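Long-range contacts in nicotinate-nucleotide--dimethylbenzimidazole phosphoribosyltransferase (Thermus thermophilus HB8, PDB 1WX1), which probably catalyses the transfer of phosphoribose from nicotinate mononucleotide to 5,6-dimethylbenzimidazole, giving alpha-ribazole 5'-phosphate, a building block of cobalamin: residues V50-D55 against Y97-G102; E69-M74 against G161-G166; L114-R119 against L140-E145. All coordinates share one frame; numbering follows the deposited sequence.

Overall arrangement
All three contacts belong to one parallel beta-sheet and the helices packed on it. Contact 1 is buried inside the sheet, strand 47-54 beside strand 94-100, held chiefly by backbone hydrogen bonds. Contact 2, also buried, sets the start of helix 70-79 against the end of strand 157-163, the other neighbour of strand 47-54, and relies on methionine packing and one threonine bond. It touches contact 1 where Asp55 meets Thr71. Contact 3 lies at the partly exposed edge, where strand 113-115 meets helix 133-152 through a salt bridge; Lys117 reaches back from there to Asp100 of contact 1. Contacts 2 and 3 do not touch, their centres being about 16 Å apart.

Contact 1: V50-D55 against Y97-G102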
# COMPACT_ATOMS: atom_id res chain seq x y z
N VAL A 50 -3.00 16.93 -8.57
CA VAL A 50 -3.27 18.35 -8.61
C VAL A 50 -3.91 18.68 -7.28
O VAL A 50 -4.99 18.17 -6.95
CB VAL A 50 -4.23 18.73 -9.75
CG1 VAL A 50 -4.53 20.23 -9.70
CG2 VAL A 50 -3.61 18.37 -11.10
N VAL A 51 -3.22 19.50 -6.49
CA VAL A 51 -3.71 19.89 -5.18
C VAL A 51 -4.42 21.23 -5.30
O VAL A 51 -3.78 22.24 -5.57
CB VAL A 51 -2.54 20.02 -4.17
CG1 VAL A 51 -3.08 20.32 -2.77
CG2 VAL A 51 -1.71 18.74 -4.18
N ALA A 52 -5.74 21.22 -5.11
CA ALA A 52 -6.54 22.44 -5.21
C ALA A 52 -6.64 23.08 -3.82
O ALA A 52 -6.91 22.40 -2.84
CB ALA A 52 -7.93 22.10 -5.74
N ALA A 53 -6.43 24.39 -3.76
CA ALA A 53 -6.47 25.10 -2.49
C ALA A 53 -7.38 26.32 -2.50
O ALA A 53 -7.45 27.05 -3.48
CB ALA A 53 -5.06 25.52 -2.09
N ALA A 54 -8.07 26.53 -1.38
CA ALA A 54 -8.96 27.66 -1.22
C ALA A 54 -9.35 27.77 0.25
O ALA A 54 -9.30 26.78 0.98
CB ALA A 54 -10.21 27.48 -2.08
N ASP A 55 -9.73 28.97 0.67
CA ASP A 55 -10.14 29.17 2.04
C ASP A 55 -11.64 29.11 2.21
O ASP A 55 -12.39 29.19 1.23
CB ASP A 55 -9.56 30.48 2.57
CG ASP A 55 -8.13 30.31 3.04
OD1 ASP A 55 -7.22 30.99 2.52
OD2 ASP A 55 -7.91 29.46 3.94
N TYR A 97 1.24 19.36 -8.78
CA TYR A 97 0.79 20.65 -9.29
C TYR A 97 -0.11 21.26 -8.23
O TYR A 97 -0.86 20.53 -7.57
CB TYR A 97 -0.01 20.50 -10.59
CG TYR A 97 0.75 19.87 -11.73
CD1 TYR A 97 0.79 18.49 -11.88
CD2 TYR A 97 1.43 20.66 -12.65
CE1 TYR A 97 1.49 17.90 -12.93
CE2 TYR A 97 2.13 20.09 -13.71
CZ TYR A 97 2.16 18.71 -13.84
OH TYR A 97 2.86 18.14 -14.88
N VAL A 98 -0.04 22.57 -8.06
CA VAL A 98 -0.87 23.26 -7.08
C VAL A 98 -1.78 24.24 -7.83
O VAL A 98 -1.35 24.91 -8.75
CB VAL A 98 -0.02 24.04 -6.06
CG1 VAL A 98 -0.92 24.70 -5.02
CG2 VAL A 98 0.96 23.09 -5.36
N LEU A 99 -3.04 24.29 -7.41
CA LEU A 99 -4.01 25.18 -8.04
C LEU A 99 -4.66 26.06 -6.98
O LEU A 99 -5.28 25.56 -6.04
CB LEU A 99 -5.09 24.36 -8.75
CG LEU A 99 -6.36 25.09 -9.20
CD1 LEU A 99 -6.02 26.06 -10.33
CD2 LEU A 99 -7.40 24.08 -9.67
N ASP A 100 -4.50 27.37 -7.13
CA ASP A 100 -5.12 28.31 -6.20
C ASP A 100 -6.42 28.78 -6.83
O ASP A 100 -6.40 29.49 -7.84
CB ASP A 100 -4.22 29.52 -5.94
CG ASP A 100 -4.95 30.64 -5.18
OD1 ASP A 100 -4.47 31.79 -5.20
OD2 ASP A 100 -6.00 30.37 -4.56
N VAL A 101 -7.55 28.37 -6.27
CA VAL A 101 -8.84 28.82 -6.78
C VAL A 101 -9.52 29.72 -5.76
O VAL A 101 -10.60 30.25 -6.03
CB VAL A 101 -9.81 27.66 -7.13
CG1 VAL A 101 -9.44 27.05 -8.47
CG2 VAL A 101 -9.81 26.61 -6.02
N GLY A 102 -8.90 29.91 -4.60
CA GLY A 102 -9.54 30.76 -3.60
C GLY A 102 -8.84 30.96 -2.26
O GLY A 102 -9.49 31.10 -1.23
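Val51 and Val98 sit side by side in two parallel strands, 50-54 and 97-100, whose axes approach to 4.6 Å at an angle of 22°. Backbone bonds run in the usual parallel ladder: Val51 N to Tyr97 O (2.8 Å), Leu99 N to Val51 O (2.9 Å) and Ala53 N to Leu99 O (2.8 Å). At Ala53 the regular pairing ends in a beta bulge. Its carbonyl O accepts Val101 N at 3.1 Å and a weaker, bent bond from Gly102 N, and the register then slips by one residue before Asp55 N closes on Gly102 O at 2.9 Å.

Val50, Ala52 and Ala54 face helix 228-242, and Tyr97 and Leu99 share their side of the sheet. Here Val50 CG1 lies 4.3 Å from Leu99 CB, while the Tyr97 ring leads away from strand 50-54 and its hydroxyl bonds to Glu153. Val51, Ala53 and Val98 occupy the other face, against helix 70-79. At the bulge Val101 CG2 lies between its own backbone N and carbonyl carbon (chi1 of CG1 -79°), which brings it within 3.5 Å of Ala53 O. Gly102 packs its CA and N directly against Ala54 CB.

Asp100 CG is anti to its backbone N (chi1 169°); OD2 accepts Val103 N and, weakly, Gly102 N, while OD1 pairs with Lys117, which probably favours the charged form. The backbone ladder thus holds the strands together, and the Asp100 carboxylate is buried at the bulge with both oxygens bonded.

Contact 2: E69-M74 against G161-G166; sequences EVTRQM and GDMGIG
Thr71 and Ile165 carry the polar link of this contact, their side chains running antiparallel alongside one another. Thr71 OG1 is anti to its own carbonyl carbon (chi1 -57°) and accepts Ile165 N at 3.0 Å in an almost straight bond (178°). The same oxygen also hydrogen-bonds to Asp55 OD2, so one buried hydroxyl ties the first turn of the helix to the loops that follow two neighbouring strands. Its methyl, CG2, rests 3.7 Å from Met163 O and close to Gly164 CA. A valine here would probably leave Ile165 N and the Asp55 carboxylate without this common partner, loosening the hold of the helix on the chain after strand 161-163.

The apolar groups flank this bond. Val70 and Ile165 lie roughly perpendicular, with Val70 CB 3.9 Å from Ile165 CG1 and Ile165 CD1 equally near Val70 CG1. Met163 sends CG anti to its backbone N (chi1 -176°); the turn at chi2 lays SD 3.6 Å from Met74 CB, and chi3 then carries CE to 3.9 Å from Thr71 CA. Met74 is likewise bent, and its side chain is set crosswise to that of Met163.

Met74 also touches Glu304, the predicted proton acceptor, so this packing borders the probable active site. The second subunit packs against Val70 through its Val332 and against Met74 through its Thr17. Helix 70-79 rests on one face of strands 94-100 and 47-54, and its first turn reaches the end of strand 157-163.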
# COMPACT_ATOMS: atom_id res chain seq x y z
N GLU A 69 -4.92 31.28 7.98
CA GLU A 69 -3.66 31.59 7.32
C GLU A 69 -2.87 30.35 6.92
O GLU A 69 -2.04 30.41 6.02
CB GLU A 69 -2.77 32.45 8.23
CG GLU A 69 -2.42 31.79 9.55
CD GLU A 69 -1.74 32.71 10.54
OE1 GLU A 69 -0.70 33.32 10.19
OE2 GLU A 69 -2.24 32.80 11.67
N VAL A 70 -3.11 29.23 7.59
CA VAL A 70 -2.40 27.99 7.30
C VAL A 70 -2.58 27.48 5.87
O VAL A 70 -1.68 26.86 5.31
CB VAL A 70 -2.81 26.88 8.30
CG1 VAL A 70 -2.19 25.54 7.90
CG2 VAL A 70 -2.34 27.26 9.71
N THR A 71 -3.73 27.77 5.26
CA THR A 71 -3.96 27.33 3.88
C THR A 71 -2.89 27.93 2.97
O THR A 71 -2.21 27.22 2.23
CB THR A 71 -5.35 27.77 3.37
OG1 THR A 71 -6.36 27.26 4.24
CG2 THR A 71 -5.59 27.25 1.96
N ARG A 72 -2.74 29.25 3.02
CA ARG A 72 -1.75 29.93 2.20
C ARG A 72 -0.33 29.49 2.54
O ARG A 72 0.50 29.28 1.66
CB ARG A 72 -1.87 31.44 2.36
CG ARG A 72 -0.81 32.21 1.60
CD ARG A 72 -1.04 33.71 1.62
NE ARG A 72 0.05 34.39 0.94
CZ ARG A 72 1.26 34.57 1.47
NH1 ARG A 72 1.53 34.13 2.69
NH2 ARG A 72 2.21 35.15 0.75
N GLN A 73 -0.04 29.36 3.83
CA GLN A 73 1.28 28.95 4.27
C GLN A 73 1.59 27.54 3.77
O GLN A 73 2.72 27.24 3.39
CB GLN A 73 1.38 29.01 5.79
CG GLN A 73 1.07 30.38 6.36
CD GLN A 73 1.02 30.38 7.87
OE1 GLN A 73 0.65 29.37 8.48
NE2 GLN A 73 1.37 31.50 8.48
N MET A 74 0.59 26.66 3.77
CA MET A 74 0.80 25.30 3.30
C MET A 74 1.01 25.28 1.80
O MET A 74 1.77 24.45 1.30
CB MET A 74 -0.36 24.39 3.71
CG MET A 74 -0.27 23.93 5.16
SD MET A 74 1.27 23.01 5.49
CE MET A 74 1.04 21.59 4.39
N GLY A 161 -5.82 16.52 -4.87
CA GLY A 161 -5.48 16.75 -3.48
C GLY A 161 -6.21 18.00 -3.03
O GLY A 161 -6.62 18.82 -3.87
N ASP A 162 -6.37 18.17 -1.72
CA ASP A 162 -7.07 19.33 -1.18
C ASP A 162 -6.24 20.05 -0.12
O ASP A 162 -5.45 19.44 0.59
CB ASP A 162 -8.36 18.89 -0.50
CG ASP A 162 -8.08 18.06 0.74
OD1 ASP A 162 -7.50 16.96 0.61
OD2 ASP A 162 -8.43 18.51 1.86
N MET A 163 -6.43 21.36 -0.03
CA MET A 163 -5.77 22.14 1.01
C MET A 163 -6.69 23.31 1.29
O MET A 163 -6.91 24.16 0.42
CB MET A 163 -4.39 22.63 0.57
CG MET A 163 -3.63 23.38 1.68
SD MET A 163 -3.34 22.42 3.22
CE MET A 163 -4.08 23.49 4.48
N GLY A 164 -7.26 23.33 2.48
CA GLY A 164 -8.16 24.40 2.85
C GLY A 164 -8.64 24.23 4.27
O GLY A 164 -9.37 23.29 4.57
N ILE A 165 -8.22 25.12 5.16
CA ILE A 165 -8.63 25.05 6.56
C ILE A 165 -10.15 25.16 6.62
O ILE A 165 -10.73 26.08 6.04
CB ILE A 165 -7.98 26.19 7.39
CG1 ILE A 165 -6.46 26.03 7.40
CG2 ILE A 165 -8.54 26.18 8.80
CD1 ILE A 165 -5.99 24.68 7.92
N GLY A 166 -10.77 24.21 7.30
CA GLY A 166 -12.22 24.20 7.42
C GLY A 166 -12.92 23.47 6.28
O GLY A 166 -14.15 23.42 6.25

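Contact 3: L114-R119 against L140-E145; sequences LKRKVR and LLAGRE
Arg116 and Glu145 join in a side-on salt bridge that fastens the chain after strand 114-115 to helix 140-145. Two nitrogens meet two oxygens: NE of Arg116 donates to OE1 of Glu145 at 2.8 Å, and NH2 of Arg116 donates to OE2 of Glu145 at 2.5 Å, an unusually short distance whose exact value is doubtful. Each oxygen is approached on its syn side, and both bonds are bent, consistent with the 50° between the guanidinium and carboxylate planes.

The third nitrogen, NH1, turns back to the neighbouring carbonyl and donates to Lys115 O at 2.7 Å. That oxygen lies nearly in the guanidinium plane, although the donor sits well above the plane of the carbonyl. All three guanidinium nitrogens therefore have an acceptor, and together these bonds fix the rotation of the group. The bend at chi2 (-75°) takes CD out of line with the stem, in the course of which CD comes 3.7 Å from OE1 of Glu145.

Leu114 CD2 lies over the centre of one guanidinium face, 3.6 Å above its plane, and 3.9 Å from Glu145 CD, which probably screens that face of the guanidinium. Nearer the backbone, Arg116 CB packs on Ala142 CB at 3.7 Å; Ala142 and Leu114 both also touch Leu99 of the adjoining strand. The amino group of Lys115 has a salt bridge to Asp109.

Strand 113-115 is an outermost strand of the sheet within this chain, whose Rossmann-like strand order is 3-2-1-4-5-6, and helix 133-152 is the connection that carries the chain from this edge over to strand 157-163.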
# COMPACT_ATOMS: atom_id res chain seq x y z
N LEU A 114 -0.77 27.03 -10.47
CA LEU A 114 -1.71 27.61 -11.41
C LEU A 114 -2.51 28.61 -10.58
O LEU A 114 -3.25 28.23 -9.67
CB LEU A 114 -2.65 26.53 -11.97
CG LEU A 114 -3.17 26.76 -13.39
CD1 LEU A 114 -2.71 25.60 -14.26
CD2 LEU A 114 -4.68 26.83 -13.43
N LYS A 115 -2.35 29.89 -10.89
CA LYS A 115 -3.06 30.93 -10.14
C LYS A 115 -4.37 31.29 -10.81
O LYS A 115 -4.39 31.97 -11.83
CB LYS A 115 -2.16 32.17 -9.99
CG LYS A 115 -0.86 31.84 -9.26
CD LYS A 115 -0.23 33.05 -8.58
CE LYS A 115 0.19 34.12 -9.55
NZ LYS A 115 0.91 35.22 -8.83
N ARG A 116 -5.47 30.80 -10.24
CA ARG A 116 -6.81 31.04 -10.77
C ARG A 116 -7.78 31.40 -9.65
O ARG A 116 -8.91 30.91 -9.60
CB ARG A 116 -7.30 29.79 -11.50
CG ARG A 116 -6.43 29.38 -12.68
CD ARG A 116 -6.65 30.30 -13.88
NE ARG A 116 -5.83 29.91 -15.02
CZ ARG A 116 -4.52 30.12 -15.13
NH1 ARG A 116 -3.85 30.73 -14.15
NH2 ARG A 116 -3.87 29.74 -16.22
N LYS A 117 -7.33 32.26 -8.74
CA LYS A 117 -8.14 32.67 -7.60
C LYS A 117 -9.48 33.23 -8.06
O LYS A 117 -9.53 34.24 -8.77
CB LYS A 117 -7.38 33.71 -6.77
CG LYS A 117 -7.89 33.87 -5.35
CD LYS A 117 -7.25 35.07 -4.64
CE LYS A 117 -5.73 34.98 -4.58
NZ LYS A 117 -5.23 33.87 -3.71
N VAL A 118 -10.57 32.57 -7.66
CA VAL A 118 -11.92 32.99 -8.02
C VAL A 118 -12.36 34.13 -7.10
O VAL A 118 -12.95 35.12 -7.53
CB VAL A 118 -12.90 31.81 -7.89
CG1 VAL A 118 -14.34 32.28 -8.12
CG2 VAL A 118 -12.53 30.72 -8.89
N ARG A 119 -12.04 33.97 -5.82
CA ARG A 119 -12.35 34.96 -4.79
C ARG A 119 -11.51 34.59 -3.58
O ARG A 119 -11.02 33.46 -3.49
CB ARG A 119 -13.84 34.94 -4.44
CG ARG A 119 -14.40 33.55 -4.15
CD ARG A 119 -15.89 33.63 -3.81
NE ARG A 119 -16.12 34.24 -2.51
CZ ARG A 119 -17.30 34.70 -2.09
NH1 ARG A 119 -18.36 34.63 -2.88
NH2 ARG A 119 -17.41 35.22 -0.87
N LEU A 140 -14.57 25.23 -11.23
CA LEU A 140 -14.64 23.95 -11.94
C LEU A 140 -13.71 23.96 -13.15
O LEU A 140 -12.96 23.01 -13.37
CB LEU A 140 -16.07 23.69 -12.41
CG LEU A 140 -16.32 22.36 -13.12
CD1 LEU A 140 -16.55 21.28 -12.09
CD2 LEU A 140 -17.55 22.49 -14.01
N LEU A 141 -13.77 25.04 -13.92
CA LEU A 141 -12.95 25.19 -15.12
C LEU A 141 -11.46 25.29 -14.79
O LEU A 141 -10.63 24.82 -15.56
CB LEU A 141 -13.37 26.44 -15.91
CG LEU A 141 -14.81 26.38 -16.45
CD1 LEU A 141 -15.17 27.71 -17.09
CD2 LEU A 141 -14.94 25.23 -17.45
N ALA A 142 -11.13 25.92 -13.66
CA ALA A 142 -9.74 26.04 -13.24
C ALA A 142 -9.22 24.64 -12.95
O ALA A 142 -8.05 24.33 -13.20
CB ALA A 142 -9.63 26.92 -11.98
N GLY A 143 -10.10 23.79 -12.42
CA GLY A 143 -9.73 22.41 -12.12
C GLY A 143 -9.44 21.65 -13.42
O GLY A 143 -8.46 20.91 -13.50
N ARG A 144 -10.29 21.83 -14.42
CA ARG A 144 -10.07 21.17 -15.71
C ARG A 144 -8.74 21.62 -16.30
O ARG A 144 -7.97 20.81 -16.81
CB ARG A 144 -11.18 21.54 -16.71
CG ARG A 144 -12.50 20.80 -16.52
CD ARG A 144 -13.50 21.31 -17.56
NE ARG A 144 -14.72 20.51 -17.64
CZ ARG A 144 -14.80 19.31 -18.22
NH1 ARG A 144 -13.73 18.76 -18.78
NH2 ARG A 144 -15.96 18.67 -18.25
N GLU A 145 -8.47 22.93 -16.24
CA GLU A 145 -7.24 23.49 -16.79
C GLU A 145 -5.99 22.88 -16.16
O GLU A 145 -5.05 22.50 -16.87
CB GLU A 145 -7.21 25.01 -16.58
CG GLU A 145 -6.12 25.71 -17.40
CD GLU A 145 -6.00 27.20 -17.08
OE1 GLU A 145 -6.96 27.78 -16.53
OE2 GLU A 145 -4.94 27.78 -17.39